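Side-chain contacts in hypothetical oxidoreductase YDHF (Escherichia coli, PDB 1OG6), which probably acts as an NADPH-dependent oxidoreductase of the aldo/keto reductase family, built on an alpha/beta (TIM) barrel: residues Gln3-Ala8 with Gln256-Ile261; Met19-Leu24 with Arg32-Phe37; Phe143-Leu146 with Gly150-Arg153; Val186-Leu191 with Ala291-Asp296. One frame throughout, in Å; residues are numbered along the deposited sequence.

Interaction 1 (Gln3-Ala8 with Gln256-Ile261); sequences QRITIA and QPLPII
Ile5 and Ile7 of the N-terminal beta hairpin meet Leu258 at the start of a barrel strand. In aldo/keto reductases such a hairpin closes the bottom of the TIM barrel, at the N-terminal ends of its parallel strands. Here the hairpin is made by strand 4-6 antiparallel to the first part of strand 13-20. Leu258 opens strand 258-261, the last strand of the barrel. The two segments share no hydrogen bond. Their backbones stay well apart, the closest pair of CA atoms being Ile5 and Leu258 at 8.7 Å, and apolar side chains fill the interval. Leu258 reaches out with its fork and serves both isoleucines. Its CD1 meets Ile7 CG2, and the two side chains cross at about a right angle. Its CD2 lies near both methyls of Ile5, CG2 and CD1, and is 4.0 Å from Ile5 CD1. Ile5 has its CG1 opposite the backbone N (chi1 -179°) and an extended chain, which carries CD1 on toward Gln256. The amide of Gln256 lies beside that methyl without a bond, Ile5 CD1 to Gln256 OE1 being 3.9 Å. Arg205 touches both Ile5 and Gln256. Further along the strand, Ile260 lines the NADP pocket. The plug itself is a pair of methyl contacts of equal length: Leu258 CD1 to Ile7 CG2 at 3.7 Å, and Leu258 CD2 to Ile5 CG2 at 3.7 Å.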
loop_
_atom_site.group_PDB
_atom_site.type_symbol
_atom_site.label_atom_id
_atom_site.label_comp_id
_atom_site.label_asym_id
_atom_site.label_seq_id
_atom_site.Cartn_x
_atom_site.Cartn_y
_atom_site.Cartn_z
ATOM N N GLN C 3 -13.648 31.302 0.629
ATOM C CA GLN C 3 -13.702 30.816 -0.735
ATOM C C GLN C 3 -14.591 29.587 -0.846
ATOM O O GLN C 3 -14.907 28.947 0.151
ATOM C CB GLN C 3 -12.285 30.491 -1.214
ATOM C CG GLN C 3 -12.190 30.140 -2.687
ATOM C CD GLN C 3 -12.774 31.223 -3.574
ATOM O OE1 GLN C 3 -12.375 32.386 -3.496
ATOM N NE2 GLN C 3 -13.725 30.844 -4.424
ATOM N N ARG C 4 -15.001 29.278 -2.067
ATOM C CA ARG C 4 -15.839 28.124 -2.330
ATOM C C ARG C 4 -14.939 27.099 -2.999
ATOM O O ARG C 4 -13.965 27.471 -3.646
ATOM C CB ARG C 4 -16.969 28.517 -3.271
ATOM C CG ARG C 4 -17.699 29.774 -2.844
ATOM C CD ARG C 4 -19.135 29.469 -2.452
ATOM N NE ARG C 4 -19.226 28.674 -1.233
ATOM C CZ ARG C 4 -20.082 27.676 -1.065
ATOM N NH1 ARG C 4 -20.913 27.355 -2.041
ATOM N NH2 ARG C 4 -20.105 27.001 0.071
ATOM N N ILE C 5 -15.250 25.818 -2.854
ATOM C CA ILE C 5 -14.415 24.792 -3.462
ATOM C C ILE C 5 -15.155 23.505 -3.812
ATOM O O ILE C 5 -15.670 22.819 -2.935
ATOM C CB ILE C 5 -13.225 24.457 -2.536
ATOM C CG1 ILE C 5 -12.340 23.397 -3.186
ATOM C CG2 ILE C 5 -13.726 23.991 -1.181
ATOM C CD1 ILE C 5 -11.040 23.143 -2.439
ATOM N N THR C 6 -15.214 23.184 -5.102
ATOM C CA THR C 6 -15.873 21.964 -5.560
ATOM C C THR C 6 -15.013 20.808 -5.064
ATOM O O THR C 6 -13.906 20.602 -5.550
ATOM C CB THR C 6 -15.959 21.929 -7.100
ATOM O OG1 THR C 6 -16.887 22.923 -7.550
ATOM C CG2 THR C 6 -16.412 20.570 -7.587
ATOM N N ILE C 7 -15.524 20.050 -4.103
ATOM C CA ILE C 7 -14.763 18.957 -3.517
ATOM C C ILE C 7 -14.324 17.789 -4.407
ATOM O O ILE C 7 -13.262 17.223 -4.193
ATOM C CB ILE C 7 -15.494 18.409 -2.287
ATOM C CG1 ILE C 7 -16.871 17.895 -2.679
ATOM C CG2 ILE C 7 -15.641 19.504 -1.253
ATOM C CD1 ILE C 7 -17.633 17.288 -1.529
ATOM N N ALA C 8 -15.115 17.424 -5.402
ATOM C CA ALA C 8 -14.740 16.315 -6.268
ATOM C C ALA C 8 -15.011 16.703 -7.709
ATOM O O ALA C 8 -15.399 17.833 -7.979
ATOM C CB ALA C 8 -15.540 15.081 -5.900
ATOM N N GLN C 256 -5.305 19.812 -0.735
ATOM C CA GLN C 256 -6.240 20.891 -0.404
ATOM C C GLN C 256 -7.402 20.544 0.511
ATOM O O GLN C 256 -8.544 20.518 0.070
ATOM C CB GLN C 256 -6.809 21.496 -1.680
ATOM C CG GLN C 256 -5.790 22.210 -2.532
ATOM C CD GLN C 256 -6.334 22.541 -3.912
ATOM O OE1 GLN C 256 -7.454 23.046 -4.040
ATOM N NE2 GLN C 256 -5.541 22.265 -4.952
ATOM N N PRO C 257 -7.126 20.291 1.802
ATOM C CA PRO C 257 -8.177 19.950 2.763
ATOM C C PRO C 257 -9.115 21.093 3.176
ATOM O O PRO C 257 -8.746 22.263 3.107
ATOM C CB PRO C 257 -7.382 19.394 3.948
ATOM C CG PRO C 257 -6.072 20.062 3.830
ATOM C CD PRO C 257 -5.798 20.004 2.370
ATOM N N LEU C 258 -10.337 20.736 3.588
ATOM C CA LEU C 258 -11.337 21.706 4.057
ATOM C C LEU C 258 -11.383 21.534 5.564
ATOM O O LEU C 258 -12.085 20.655 6.061
ATOM C CB LEU C 258 -12.745 21.404 3.522
ATOM C CG LEU C 258 -13.014 20.834 2.132
ATOM C CD1 LEU C 258 -14.460 21.093 1.831
ATOM C CD2 LEU C 258 -12.140 21.460 1.066
ATOM N N PRO C 259 -10.644 22.369 6.315
ATOM C CA PRO C 259 -10.622 22.270 7.777
ATOM C C PRO C 259 -11.978 22.421 8.453
ATOM O O PRO C 259 -12.719 23.347 8.165
ATOM C CB PRO C 259 -9.628 23.354 8.180
ATOM C CG PRO C 259 -9.759 24.342 7.101
ATOM C CD PRO C 259 -9.837 23.509 5.858
ATOM N N ILE C 260 -12.291 21.490 9.351
ATOM C CA ILE C 260 -13.555 21.508 10.076
ATOM C C ILE C 260 -13.372 22.140 11.451
ATOM O O ILE C 260 -12.591 21.670 12.283
ATOM C CB ILE C 260 -14.136 20.080 10.269
ATOM C CG1 ILE C 260 -14.168 19.327 8.941
ATOM C CG2 ILE C 260 -15.547 20.171 10.805
ATOM C CD1 ILE C 260 -14.681 17.912 9.058
ATOM N N ILE C 261 -14.106 23.216 11.675
ATOM C CA ILE C 261 -14.044 23.937 12.927
ATOM C C ILE C 261 -14.957 23.234 13.929
ATOM O O ILE C 261 -16.090 22.888 13.609
ATOM C CB ILE C 261 -14.465 25.410 12.701
ATOM C CG1 ILE C 261 -13.625 26.007 11.567
ATOM C CG2 ILE C 261 -14.252 26.218 13.964
ATOM C CD1 ILE C 261 -13.982 27.415 11.170
#

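Interaction 2 (Met19-Leu24 with Arg32-Phe37); sequences MGYWRL and RQLVSF. With NAP (NADP nicotinamide-adenine-dinucleotide phosphate), chain F.
Phe37 is the main bump of this contact, and Met19 and Tyr21 shape the hollow that takes its far end. Phe37 has CG opposite its backbone N (chi1 176°), which carries the ring from helix 31-42 toward the end of strand 13-20. The methyl CE of Met19 meets the ring at its edge, beside CZ. The sulfur makes an oblique Met-aromatic contact, Met19 SD 5.2 Å from the Phe37 ring centroid. Tyr21 slides past in the reverse direction, its CE2 in the plane of the Phe37 ring, 3.9 Å from Phe37 CE2. A second, smaller bump is Leu34, whose CD1 rests obliquely by the Tyr21 ring, 4.1 Å from Tyr21 CE2. The Leu24 methyl CD1 lies 4.4 Å from the same Leu34 CD1. The loop's other side faces NADP at the C-terminal end of the strand, where Trp22 also meets Tyr55, the probable proton donor. Trp22 lays one face over the nicotinamide, NAP C6N standing 3.4 Å above the indole plane, offset toward its rim. Arg23 NH1 donates to NAP O1N on the nicotinamide-side phosphate at 2.9 Å, angle 140°. With an alanine in place of Arg23, that phosphate would probably lose its positive mate, and the adenosine ribose O3B its guanidinium neighbour. Helix 60-69 touches Leu34 through Phe64 and Ala67. Helix 266-274 closes on Met19 and Phe37 through Val269, while the backbone of strand 13-20 pairs with Thr48 and Asp50.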
loop_
_atom_site.group_PDB
_atom_site.type_symbol
_atom_site.label_atom_id
_atom_site.label_comp_id
_atom_site.label_asym_id
_atom_site.label_seq_id
_atom_site.Cartn_x
_atom_site.Cartn_y
_atom_site.Cartn_z
ATOM N N MET C 19 -18.186 23.759 9.155
ATOM C CA MET C 19 -18.518 23.944 10.564
ATOM C C MET C 19 -19.000 22.606 11.127
ATOM O O MET C 19 -19.980 22.050 10.648
ATOM C CB MET C 19 -19.609 25.000 10.704
ATOM C CG MET C 19 -19.332 26.040 11.768
ATOM S SD MET C 19 -19.092 25.297 13.383
ATOM C CE MET C 19 -18.249 26.558 14.236
ATOM N N GLY C 20 -18.320 22.087 12.143
ATOM C CA GLY C 20 -18.707 20.799 12.691
ATOM C C GLY C 20 -19.521 20.828 13.966
ATOM O O GLY C 20 -19.157 21.494 14.936
ATOM N N TYR C 21 -20.620 20.081 13.968
ATOM C CA TYR C 21 -21.500 20.022 15.127
ATOM C C TYR C 21 -21.426 18.704 15.899
ATOM O O TYR C 21 -22.434 18.026 16.085
ATOM C CB TYR C 21 -22.949 20.297 14.698
ATOM C CG TYR C 21 -23.167 21.709 14.205
ATOM C CD1 TYR C 21 -22.956 22.044 12.870
ATOM C CD2 TYR C 21 -23.504 22.734 15.094
ATOM C CE1 TYR C 21 -23.066 23.366 12.437
ATOM C CE2 TYR C 21 -23.611 24.054 14.668
ATOM C CZ TYR C 21 -23.388 24.359 13.344
ATOM O OH TYR C 21 -23.454 25.664 12.929
ATOM N N TRP C 22 -20.229 18.351 16.358
ATOM C CA TRP C 22 -20.039 17.120 17.120
ATOM C C TRP C 22 -20.239 17.381 18.610
ATOM O O TRP C 22 -20.881 16.598 19.308
ATOM C CB TRP C 22 -18.639 16.544 16.859
ATOM C CG TRP C 22 -18.315 15.297 17.651
ATOM C CD1 TRP C 22 -19.188 14.313 18.036
ATOM C CD2 TRP C 22 -17.017 14.879 18.112
ATOM N NE1 TRP C 22 -18.514 13.315 18.706
ATOM C CE2 TRP C 22 -17.184 13.636 18.766
ATOM C CE3 TRP C 22 -15.729 15.435 18.035
ATOM C CZ2 TRP C 22 -16.109 12.938 19.337
ATOM C CZ3 TRP C 22 -14.658 14.737 18.605
ATOM C CH2 TRP C 22 -14.860 13.503 19.245
ATOM N N ARG C 23 -19.699 18.490 19.098
ATOM C CA ARG C 23 -19.842 18.818 20.505
ATOM C C ARG C 23 -21.097 19.629 20.758
ATOM O O ARG C 23 -21.313 20.108 21.867
ATOM C CB ARG C 23 -18.628 19.601 21.004
ATOM C CG ARG C 23 -17.330 18.823 20.972
ATOM C CD ARG C 23 -16.596 18.998 19.652
ATOM N NE ARG C 23 -15.377 18.192 19.594
ATOM C CZ ARG C 23 -14.431 18.180 20.533
ATOM N NH1 ARG C 23 -13.359 17.413 20.388
ATOM N NH2 ARG C 23 -14.557 18.929 21.623
ATOM N N LEU C 24 -21.932 19.767 19.733
ATOM C CA LEU C 24 -23.165 20.545 19.841
ATOM C C LEU C 24 -23.870 20.386 21.176
ATOM O O LEU C 24 -24.277 21.369 21.789
ATOM C CB LEU C 24 -24.133 20.185 18.713
ATOM C CG LEU C 24 -25.492 20.886 18.770
ATOM C CD1 LEU C 24 -25.307 22.389 18.874
ATOM C CD2 LEU C 24 -26.295 20.520 17.531
ATOM N N ARG C 32 -33.097 28.661 19.897
ATOM C CA ARG C 32 -33.118 30.113 19.760
ATOM C C ARG C 32 -31.682 30.595 19.586
ATOM O O ARG C 32 -31.369 31.303 18.628
ATOM C CB ARG C 32 -33.748 30.730 21.017
ATOM C CG ARG C 32 -33.971 32.234 20.969
ATOM C CD ARG C 32 -32.744 33.006 21.407
ATOM N NE ARG C 32 -32.917 34.438 21.198
ATOM N NH1 ARG C 32 -33.267 34.227 18.929
ATOM N NH2 ARG C 32 -33.298 36.310 19.910
ATOM N N GLN C 33 -30.820 30.194 20.522
ATOM C CA GLN C 33 -29.400 30.550 20.510
ATOM C C GLN C 33 -28.689 29.975 19.287
ATOM O O GLN C 33 -28.000 30.691 18.558
ATOM C CB GLN C 33 -28.698 30.012 21.757
ATOM C CG GLN C 33 -29.173 30.568 23.073
ATOM C CD GLN C 33 -28.300 30.096 24.221
ATOM O OE1 GLN C 33 -27.093 30.331 24.228
ATOM N NE2 GLN C 33 -28.904 29.424 25.195
ATOM N N LEU C 34 -28.843 28.670 19.088
ATOM C CA LEU C 34 -28.222 27.993 17.966
ATOM C C LEU C 34 -28.463 28.741 16.668
ATOM O O LEU C 34 -27.513 29.164 16.020
ATOM C CB LEU C 34 -28.754 26.568 17.835
ATOM C CG LEU C 34 -28.343 25.822 16.560
ATOM C CD1 LEU C 34 -26.830 25.765 16.452
ATOM C CD2 LEU C 34 -28.935 24.424 16.573
ATOM N N VAL C 35 -29.727 28.913 16.290
ATOM C CA VAL C 35 -30.059 29.609 15.049
ATOM C C VAL C 35 -29.301 30.924 14.887
ATOM O O VAL C 35 -29.063 31.379 13.767
ATOM C CB VAL C 35 -31.570 29.901 14.950
ATOM C CG1 VAL C 35 -31.852 30.782 13.750
ATOM C CG2 VAL C 35 -32.334 28.604 14.823
ATOM N N SER C 36 -28.921 31.532 16.004
ATOM C CA SER C 36 -28.193 32.792 15.970
ATOM C C SER C 36 -26.763 32.499 15.524
ATOM O O SER C 36 -26.216 33.176 14.651
ATOM C CB SER C 36 -28.205 33.423 17.360
ATOM O OG SER C 36 -27.979 34.816 17.279
ATOM N N PHE C 37 -26.179 31.472 16.140
ATOM C CA PHE C 37 -24.820 31.011 15.849
ATOM C C PHE C 37 -24.744 30.551 14.394
ATOM O O PHE C 37 -23.826 30.911 13.661
ATOM C CB PHE C 37 -24.468 29.843 16.781
ATOM C CG PHE C 37 -23.128 29.212 16.505
ATOM C CD1 PHE C 37 -21.950 29.912 16.729
ATOM C CD2 PHE C 37 -23.045 27.900 16.045
ATOM C CE1 PHE C 37 -20.710 29.313 16.505
ATOM C CE2 PHE C 37 -21.809 27.293 15.818
ATOM C CZ PHE C 37 -20.643 27.999 16.049
HETATM P PA NAP F . -10.798 20.377 16.685
HETATM O O1A NAP F . -9.543 19.848 17.050
HETATM O O2A NAP F . -11.049 21.390 15.587
HETATM O O5B NAP F . -11.509 21.014 17.975
HETATM C C5B NAP F . -10.711 21.876 18.814
HETATM C C4B NAP F . -11.364 21.748 20.232
HETATM O O4B NAP F . -10.495 22.616 21.059
HETATM C C3B NAP F . -12.769 22.389 20.373
HETATM O O3B NAP F . -13.520 21.483 21.172
HETATM C C2B NAP F . -12.590 23.719 21.078
HETATM O O2B NAP F . -13.541 23.949 22.115
HETATM C C1B NAP F . -11.153 23.686 21.677
HETATM N N9A NAP F . -10.463 24.936 21.400
HETATM C C8A NAP F . -10.401 25.718 20.261
HETATM N N7A NAP F . -9.662 26.805 20.386
HETATM C C5A NAP F . -9.211 26.726 21.697
HETATM C C6A NAP F . -8.379 27.600 22.420
HETATM N N6A NAP F . -7.822 28.745 21.977
HETATM N N1A NAP F . -8.090 27.253 23.752
HETATM N N3A NAP F . -9.436 25.203 23.636
HETATM C C4A NAP F . -9.707 25.568 22.326
HETATM O O3 NAP F . -11.754 19.165 16.311
HETATM P PN NAP F . -12.809 18.351 17.152
HETATM O O1N NAP F . -12.570 16.969 17.584
HETATM O O2N NAP F . -14.174 18.948 17.023
HETATM O O5D NAP F . -13.063 17.547 15.765
HETATM C C5D NAP F . -13.176 18.199 14.440
HETATM C C4D NAP F . -14.531 17.946 13.799
HETATM O O4D NAP F . -14.536 16.796 12.912
HETATM C C3D NAP F . -15.773 17.769 14.746
HETATM O O3D NAP F . -16.490 18.996 14.921
HETATM O O2D NAP F . -17.803 17.107 13.461
HETATM C C1D NAP F . -15.724 15.972 13.131
HETATM N N1N NAP F . -15.284 14.574 13.499
HETATM C C2N NAP F . -15.258 13.530 12.537
HETATM C C3N NAP F . -14.871 12.251 12.938
HETATM C C7N NAP F . -14.845 11.126 11.895
HETATM O O7N NAP F . -14.510 10.039 12.289
HETATM N N7N NAP F . -15.170 11.343 10.648
HETATM C C4N NAP F . -14.496 11.964 14.328
HETATM C C5N NAP F . -14.531 13.037 15.265
HETATM C C6N NAP F . -14.923 14.352 14.875
HETATM P P2B NAP F . -14.191 25.394 22.444
HETATM O O1X NAP F . -15.164 26.204 21.593
HETATM O O2X NAP F . -14.133 25.599 23.940
HETATM O O3X NAP F . -15.414 24.508 22.538
#

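Interaction 3 (Phe143-Leu146 with Gly150-Arg153); sequences FKHL and GKVR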
loop_
_atom_site.group_PDB
_atom_site.type_symbol
_atom_site.label_atom_id
_atom_site.label_comp_id
_atom_site.label_asym_id
_atom_site.label_seq_id
_atom_site.Cartn_x
_atom_site.Cartn_y
_atom_site.Cartn_z
ATOM N N PHE C 143 -26.873 3.322 -1.764
ATOM C CA PHE C 143 -26.550 4.609 -2.362
ATOM C C PHE C 143 -27.351 4.910 -3.627
ATOM O O PHE C 143 -27.818 6.029 -3.808
ATOM C CB PHE C 143 -25.045 4.683 -2.659
ATOM C CG PHE C 143 -24.190 4.991 -1.446
ATOM C CD1 PHE C 143 -24.748 5.069 -0.173
ATOM C CD2 PHE C 143 -22.823 5.206 -1.581
ATOM C CE1 PHE C 143 -23.958 5.355 0.939
ATOM C CE2 PHE C 143 -22.028 5.494 -0.468
ATOM C CZ PHE C 143 -22.599 5.566 0.790
ATOM N N LYS C 144 -27.505 3.920 -4.502
ATOM C CA LYS C 144 -28.264 4.112 -5.739
ATOM C C LYS C 144 -29.688 4.495 -5.363
ATOM O O LYS C 144 -30.341 5.286 -6.047
ATOM C CB LYS C 144 -28.303 2.822 -6.567
ATOM C CG LYS C 144 -26.945 2.222 -6.898
ATOM C CD LYS C 144 -26.150 3.097 -7.851
ATOM C CE LYS C 144 -24.828 2.434 -8.225
ATOM N NZ LYS C 144 -24.992 1.092 -8.855
ATOM N N HIS C 145 -30.157 3.916 -4.261
ATOM C CA HIS C 145 -31.497 4.167 -3.767
ATOM C C HIS C 145 -31.645 5.600 -3.283
ATOM O O HIS C 145 -32.360 6.391 -3.890
ATOM C CB HIS C 145 -31.825 3.208 -2.624
ATOM C CG HIS C 145 -33.211 3.374 -2.083
ATOM N ND1 HIS C 145 -34.335 3.015 -2.795
ATOM C CD2 HIS C 145 -33.656 3.908 -0.920
ATOM C CE1 HIS C 145 -35.414 3.323 -2.096
ATOM N NE2 HIS C 145 -35.029 3.868 -0.956
ATOM N N LEU C 146 -30.967 5.929 -2.186
ATOM C CA LEU C 146 -31.030 7.268 -1.610
ATOM C C LEU C 146 -30.846 8.345 -2.663
ATOM O O LEU C 146 -31.307 9.470 -2.500
ATOM C CB LEU C 146 -29.963 7.430 -0.528
ATOM C CG LEU C 146 -30.186 6.686 0.785
ATOM C CD1 LEU C 146 -28.954 6.793 1.639
ATOM C CD2 LEU C 146 -31.374 7.264 1.509
ATOM N N GLY C 150 -33.658 11.413 -4.283
ATOM C CA GLY C 150 -33.383 12.828 -4.122
ATOM C C GLY C 150 -33.054 13.173 -2.687
ATOM O O GLY C 150 -32.859 14.341 -2.355
ATOM N N LYS C 151 -32.980 12.149 -1.841
ATOM C CA LYS C 151 -32.692 12.346 -0.430
ATOM C C LYS C 151 -31.229 12.660 -0.156
ATOM O O LYS C 151 -30.915 13.268 0.862
ATOM C CB LYS C 151 -33.120 11.119 0.377
ATOM C CG LYS C 151 -34.568 10.705 0.154
ATOM C CD LYS C 151 -35.100 9.933 1.347
ATOM C CE LYS C 151 -36.402 9.218 1.026
ATOM N NZ LYS C 151 -36.163 7.969 0.248
ATOM N N VAL C 152 -30.340 12.242 -1.055
ATOM C CA VAL C 152 -28.907 12.505 -0.909
ATOM C C VAL C 152 -28.300 12.902 -2.250
ATOM O O VAL C 152 -28.404 12.170 -3.230
ATOM C CB VAL C 152 -28.140 11.285 -0.363
ATOM C CG1 VAL C 152 -26.660 11.551 -0.395
ATOM C CG2 VAL C 152 -28.558 11.014 1.056
ATOM N N ARG C 153 -27.670 14.070 -2.278
ATOM C CA ARG C 153 -27.056 14.594 -3.492
ATOM C C ARG C 153 -25.758 13.889 -3.837
ATOM O O ARG C 153 -25.549 13.462 -4.975
ATOM C CB ARG C 153 -26.765 16.088 -3.335
ATOM C CG ARG C 153 -27.955 16.912 -2.899
ATOM C CD ARG C 153 -29.025 16.936 -3.957
ATOM N NE ARG C 153 -30.342 17.007 -3.339
ATOM C CZ ARG C 153 -31.486 17.086 -4.008
ATOM N NH1 ARG C 153 -31.484 17.109 -5.339
ATOM N NH2 ARG C 153 -32.636 17.129 -3.343
#
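Leu146 O, a carbonyl near the end of helix 136-147, is gripped by two successive backbone N-H groups from the chain that follows. Val152 N gives the straighter bond, 3.3 Å to Leu146 O with an angle of 140° at the hydrogen. The donor stands above the carbonyl plane, 43° out of it. Lys151 N adds a weak, bent bond to Leu146 O at 3.2 Å. Gly150, with its positive phi, lies in the turn that brings these two N-H groups back to the helix. Beside the bonds, Leu146 CB packs on Val152 CG2 at 4.2 Å. Both side chains also reach Leu125 of strand 122-127. The amine of Lys151 comes near the His145 ring, but Lys151 NZ forms its salt bridge with Glu111 OE2 of helix 103-116. The lysine chain bends at its last torsion. One helical turn before Leu146, Phe143 stacks on Phe155, a further tie between helix and strand. It is the helix-to-strand turn within the beta-alpha-beta unit 122-127, 136-147 and 152-158, whose right-handed crossover is characteristic of a TIM barrel.

Interaction 4 (Val186-Leu191 with Ala291-Asp296); sequences VHQPLL and AALGYD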
loop_
_atom_site.group_PDB
_atom_site.type_symbol
_atom_site.label_atom_id
_atom_site.label_comp_id
_atom_site.label_asym_id
_atom_site.label_seq_id
_atom_site.Cartn_x
_atom_site.Cartn_y
_atom_site.Cartn_z
ATOM N N VAL C 186 -0.037 17.257 14.828
ATOM C CA VAL C 186 0.108 16.186 15.811
ATOM C C VAL C 186 -0.241 14.813 15.235
ATOM O O VAL C 186 0.186 13.788 15.765
ATOM C CB VAL C 186 -0.771 16.427 17.056
ATOM C CG1 VAL C 186 -0.497 17.800 17.622
ATOM C CG2 VAL C 186 -2.231 16.275 16.704
ATOM N N HIS C 187 -1.021 14.789 14.159
ATOM C CA HIS C 187 -1.390 13.529 13.523
ATOM C C HIS C 187 -1.080 13.621 12.032
ATOM O O HIS C 187 -1.914 14.067 11.249
ATOM C CB HIS C 187 -2.877 13.245 13.733
ATOM C CG HIS C 187 -3.273 11.850 13.374
ATOM N ND1 HIS C 187 -2.827 10.751 14.074
ATOM C CD2 HIS C 187 -4.030 11.369 12.358
ATOM C CE1 HIS C 187 -3.288 9.652 13.502
ATOM N NE2 HIS C 187 -4.021 9.999 12.459
ATOM N N GLN C 188 0.115 13.186 11.642
ATOM C CA GLN C 188 0.527 13.261 10.246
ATOM C C GLN C 188 0.765 11.950 9.503
ATOM O O GLN C 188 1.541 11.921 8.550
ATOM C CB GLN C 188 1.802 14.089 10.129
ATOM C CG GLN C 188 1.752 15.434 10.799
ATOM C CD GLN C 188 3.100 16.116 10.819
ATOM O OE1 GLN C 188 3.356 16.954 11.671
ATOM N NE2 GLN C 188 3.968 15.765 9.878
ATOM N N PRO C 189 0.121 10.847 9.907
ATOM C CA PRO C 189 0.417 9.641 9.131
ATOM C C PRO C 189 -0.177 9.665 7.723
ATOM O O PRO C 189 0.460 9.247 6.760
ATOM C CB PRO C 189 -0.164 8.527 9.993
ATOM C CG PRO C 189 -1.333 9.191 10.643
ATOM C CD PRO C 189 -0.769 10.541 11.040
ATOM N N LEU C 190 -1.393 10.174 7.597
ATOM C CA LEU C 190 -2.037 10.212 6.301
ATOM C C LEU C 190 -1.213 10.947 5.253
ATOM O O LEU C 190 -1.413 10.752 4.059
ATOM C CB LEU C 190 -3.411 10.854 6.436
ATOM C CG LEU C 190 -4.312 10.140 7.438
ATOM C CD1 LEU C 190 -5.640 10.836 7.522
ATOM C CD2 LEU C 190 -4.513 8.709 7.005
ATOM N N LEU C 191 -0.280 11.786 5.685
ATOM C CA LEU C 191 0.533 12.532 4.727
ATOM C C LEU C 191 1.477 11.659 3.928
ATOM O O LEU C 191 1.982 12.075 2.893
ATOM C CB LEU C 191 1.360 13.623 5.421
ATOM C CG LEU C 191 0.679 14.953 5.741
ATOM C CD1 LEU C 191 -0.414 14.743 6.772
ATOM C CD2 LEU C 191 1.710 15.930 6.251
ATOM N N ALA C 291 9.063 20.670 14.636
ATOM C CA ALA C 291 8.737 20.964 16.024
ATOM C C ALA C 291 7.686 20.007 16.604
ATOM O O ALA C 291 7.693 19.711 17.799
ATOM C CB ALA C 291 8.253 22.388 16.137
ATOM N N ALA C 292 6.789 19.521 15.754
ATOM C CA ALA C 292 5.729 18.611 16.181
ATOM C C ALA C 292 6.171 17.162 16.220
ATOM O O ALA C 292 5.565 16.364 16.912
ATOM C CB ALA C 292 4.523 18.745 15.256
ATOM N N LEU C 293 7.225 16.822 15.486
ATOM C CA LEU C 293 7.705 15.444 15.427
ATOM C C LEU C 293 8.978 15.123 16.212
ATOM O O LEU C 293 9.031 14.124 16.931
ATOM C CB LEU C 293 7.900 15.030 13.964
ATOM C CG LEU C 293 6.747 14.351 13.223
ATOM C CD1 LEU C 293 5.456 15.123 13.390
ATOM C CD2 LEU C 293 7.111 14.227 11.774
ATOM N N GLY C 294 10.004 15.950 16.062
ATOM C CA GLY C 294 11.250 15.704 16.761
ATOM C C GLY C 294 12.399 15.338 15.836
ATOM O O GLY C 294 13.546 15.291 16.273
ATOM N N TYR C 295 12.096 15.072 14.566
ATOM C CA TYR C 295 13.115 14.717 13.573
ATOM C C TYR C 295 12.846 15.390 12.233
ATOM O O TYR C 295 11.778 15.965 12.033
ATOM C CB TYR C 295 13.195 13.193 13.390
ATOM C CG TYR C 295 11.855 12.515 13.302
ATOM C CD1 TYR C 295 11.306 12.156 12.076
ATOM C CD2 TYR C 295 11.114 12.275 14.450
ATOM C CE1 TYR C 295 10.042 11.572 12.000
ATOM C CE2 TYR C 295 9.855 11.701 14.386
ATOM C CZ TYR C 295 9.322 11.354 13.163
ATOM O OH TYR C 295 8.057 10.816 13.125
ATOM N N ASP C 296 13.823 15.316 11.328
ATOM C CA ASP C 296 13.728 15.938 10.007
ATOM C C ASP C 296 13.238 15.020 8.888
ATOM O O ASP C 296 13.300 13.796 9.006
ATOM C CB ASP C 296 15.090 16.527 9.609
ATOM C CG ASP C 296 15.251 17.981 10.034
ATOM O OD1 ASP C 296 14.399 18.819 9.655
ATOM O OD2 ASP C 296 16.233 18.291 10.739
#
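Gln188 lays its amide end against Leu293, which is the main touch between the loop and the helix end. The Gln188 CD carbon is 3.6 Å from Leu293 CD1, and the two side chains meet at a slant. The methyl of Ala292 borders the same amide group. No hydrogen bond joins the segments, so the contact is van der Waals packing. Gln188 gets there with an extended chain beyond CG (chi2 172°). With an alanine here the amide is gone, and the Leu293 methyls would probably lose their cover from the loop, leaving a gap beside the helix end. The next shell borders both partners. The Tyr295 ring lies by Leu293, whose CB sits 3.9 Å above the ring plane, toward its rim. Gly294, with phi 113°, takes the chain out of the helix. On the loop, Pro189 CD stands over the centre of the His187 ring. Arg289 touches both Gln188 and Tyr295, and Leu226 of helix 224-237 touches Val186 and Ala292. Asp296 packs on Ile96 of a neighbouring subunit. Such packing joins the loop after barrel strand 179-182 to helix 282-293 near the C-terminus, at the periphery of the aldo/keto reductase barrel.

Interaction 2 is fully buried, interactions 1 and 3 are partly buried, and interaction 4 lies at the surface. The first three reach the same barrel sheet. Interactions 1 and 2 touch directly, where Ile261 O and Gly20 N probably form a hydrogen bond between strands 258-261 and 13-20. Interaction 1 is mostly methyl packing at the barrel floor, with one amide at its margin. Interaction 2 is aromatic and sulfur packing behind a loop that also holds the cofactor. Interaction 3 relies on backbone bonds at a helix-to-strand turn, away from the annotated sites. Interaction 4 sets an amide against methyls, on the other side of the chain's centre from interaction 3.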